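Local coordinates for protein muconate lactonizing enzyme (Corynebacterium glutamicum, PDB 3I4K) that belongs to the enolase superfamily as a muconate lactonizing enzyme-type protein, with an alpha+beta capping domain and a magnesium-binding barrel domain, at residues A[75-80]-A[94-99]. Sequence-based numbering, arbitrary orientation.
Sequences GYLAPV and ADLERV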
loop_
_atom_site.group_PDB
_atom_site.type_symbol
_atom_site.label_atom_id
_atom_site.label_comp_id
_atom_site.label_asym_id
_atom_site.label_seq_id
_atom_site.Cartn_x
_atom_site.Cartn_y
_atom_site.Cartn_z
ATOM N N GLY A 75 5.555 -11.424 -25.754
ATOM C CA GLY A 75 6.322 -10.457 -26.516
ATOM C C GLY A 75 6.816 -9.166 -25.892
ATOM O O GLY A 75 7.721 -8.544 -26.444
ATOM N N TYR A 76 6.256 -8.747 -24.759
ATOM C CA TYR A 76 6.696 -7.485 -24.164
ATOM C C TYR A 76 7.044 -7.492 -22.680
ATOM O O TYR A 76 8.060 -6.929 -22.284
ATOM C CB TYR A 76 5.644 -6.398 -24.416
ATOM C CG TYR A 76 5.280 -6.221 -25.868
ATOM C CD1 TYR A 76 4.305 -7.017 -26.465
ATOM C CD2 TYR A 76 5.929 -5.271 -26.655
ATOM C CE1 TYR A 76 3.986 -6.868 -27.815
ATOM C CE2 TYR A 76 5.618 -5.120 -27.999
ATOM C CZ TYR A 76 4.646 -5.923 -28.570
ATOM O OH TYR A 76 4.349 -5.780 -29.906
ATOM N N LEU A 77 6.208 -8.116 -21.860
ATOM C CA LEU A 77 6.443 -8.148 -20.419
ATOM C C LEU A 77 7.544 -9.108 -19.967
ATOM O O LEU A 77 8.503 -8.706 -19.308
ATOM C CB LEU A 77 5.141 -8.499 -19.689
ATOM C CG LEU A 77 3.912 -7.641 -20.008
ATOM C CD1 LEU A 77 2.748 -8.109 -19.159
ATOM C CD2 LEU A 77 4.209 -6.172 -19.740
ATOM N N ALA A 78 7.387 -10.380 -20.313
ATOM C CA ALA A 78 8.340 -11.418 -19.931
ATOM C C ALA A 78 9.807 -11.048 -20.146
ATOM O O ALA A 78 10.622 -11.137 -19.229
ATOM C CB ALA A 78 8.015 -12.694 -20.675
ATOM N N PRO A 79 10.158 -10.615 -21.361
ATOM C CA PRO A 79 11.545 -10.248 -21.649
ATOM C C PRO A 79 12.168 -9.239 -20.697
ATOM O O PRO A 79 13.386 -9.047 -20.705
ATOM C CB PRO A 79 11.476 -9.732 -23.087
ATOM C CG PRO A 79 10.078 -9.205 -23.190
ATOM C CD PRO A 79 9.289 -10.288 -22.503
ATOM N N VAL A 80 11.346 -8.589 -19.880
ATOM C CA VAL A 80 11.873 -7.605 -18.945
ATOM C C VAL A 80 12.408 -8.307 -17.703
ATOM O O VAL A 80 13.404 -7.879 -17.120
ATOM C CB VAL A 80 10.787 -6.566 -18.516
ATOM C CG1 VAL A 80 11.389 -5.558 -17.538
ATOM C CG2 VAL A 80 10.236 -5.831 -19.749
ATOM N N ALA A 94 7.763 -1.875 -11.900
ATOM C CA ALA A 94 7.889 -0.479 -12.304
ATOM C C ALA A 94 8.439 -0.388 -13.725
ATOM O O ALA A 94 8.024 0.470 -14.498
ATOM C CB ALA A 94 8.795 0.273 -11.342
ATOM N N ASP A 95 9.368 -1.274 -14.079
ATOM C CA ASP A 95 9.928 -1.236 -15.420
ATOM C C ASP A 95 8.961 -1.748 -16.481
ATOM O O ASP A 95 9.119 -1.432 -17.655
ATOM C CB ASP A 95 11.239 -2.029 -15.492
ATOM C CG ASP A 95 12.347 -1.392 -14.676
ATOM O OD1 ASP A 95 12.469 -0.148 -14.694
ATOM O OD2 ASP A 95 13.104 -2.134 -14.022
ATOM N N LEU A 96 7.970 -2.543 -16.086
ATOM C CA LEU A 96 7.012 -3.040 -17.063
ATOM C C LEU A 96 6.280 -1.869 -17.719
ATOM O O LEU A 96 5.987 -1.901 -18.914
ATOM C CB LEU A 96 5.996 -3.980 -16.411
ATOM C CG LEU A 96 6.534 -5.248 -15.746
ATOM C CD1 LEU A 96 5.368 -6.194 -15.461
ATOM C CD2 LEU A 96 7.562 -5.924 -16.664
ATOM N N GLU A 97 5.992 -0.837 -16.927
ATOM C CA GLU A 97 5.295 0.350 -17.417
ATOM C C GLU A 97 6.012 0.994 -18.600
ATOM O O GLU A 97 5.378 1.603 -19.464
ATOM C CB GLU A 97 5.153 1.390 -16.297
ATOM C CG GLU A 97 4.334 0.918 -15.121
ATOM C CD GLU A 97 2.976 0.408 -15.549
ATOM O OE1 GLU A 97 2.235 1.165 -16.221
ATOM O OE2 GLU A 97 2.659 -0.755 -15.218
ATOM N N ARG A 98 7.332 0.857 -18.652
ATOM C CA ARG A 98 8.087 1.463 -19.742
ATOM C C ARG A 98 7.871 0.775 -21.088
ATOM O O ARG A 98 8.084 1.382 -22.139
ATOM C CB ARG A 98 9.585 1.482 -19.402
ATOM C CG ARG A 98 9.934 2.310 -18.165
ATOM C CD ARG A 98 11.430 2.263 -17.864
ATOM N NE ARG A 98 12.239 2.876 -18.920
ATOM C CZ ARG A 98 12.344 4.187 -19.129
ATOM N NH1 ARG A 98 11.695 5.049 -18.352
ATOM N NH2 ARG A 98 13.094 4.638 -20.124
ATOM N N VAL A 99 7.427 -0.479 -21.061
ATOM C CA VAL A 99 7.213 -1.234 -22.297
ATOM C C VAL A 99 5.748 -1.449 -22.669
ATOM O O VAL A 99 5.419 -1.612 -23.851
ATOM C CB VAL A 99 7.905 -2.617 -22.232
ATOM C CG1 VAL A 99 9.362 -2.446 -21.853
ATOM C CG2 VAL A 99 7.200 -3.517 -21.237
#
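V80 packs against L96, V99 and D95 in an apolar helix-to-helix contact between the C-terminal part of helix 66-81 and that of helix 89-99, in the N-terminal domain. The segments run roughly antiparallel, at 144° with their axes 9.4 Å apart, and no hydrogen bond links them. V80 sits at the centre of the contact: its CB lies 3.8 Å from CD2 of L96, and that same methyl also touches both V80 methyls. CG1 of V80, anti to the backbone N (chi1 -180°), reaches CB of D95 at 4.1 Å; the other methyl, CG2, meets V99 CG1 tip to tip, also at 4.1 Å. V99 CG2, lodged between its own backbone N and carbonyl carbon, rests 3.7 Å from the carbonyl O of Y76. Deeper in, CD2 of L77 comes within 4.4 Å of L96 CB, while L77 also packs on A106 and V110 of helix 104-121. D95 contributes its CB, while its carboxylate forms a salt bridge through OD2 with R84 in the connection between the helices. Such an antiparallel helical pair, following the three-stranded antiparallel sheet and with a third helix packed against L77, belongs to the alpha+beta capping domain of the enolase superfamily.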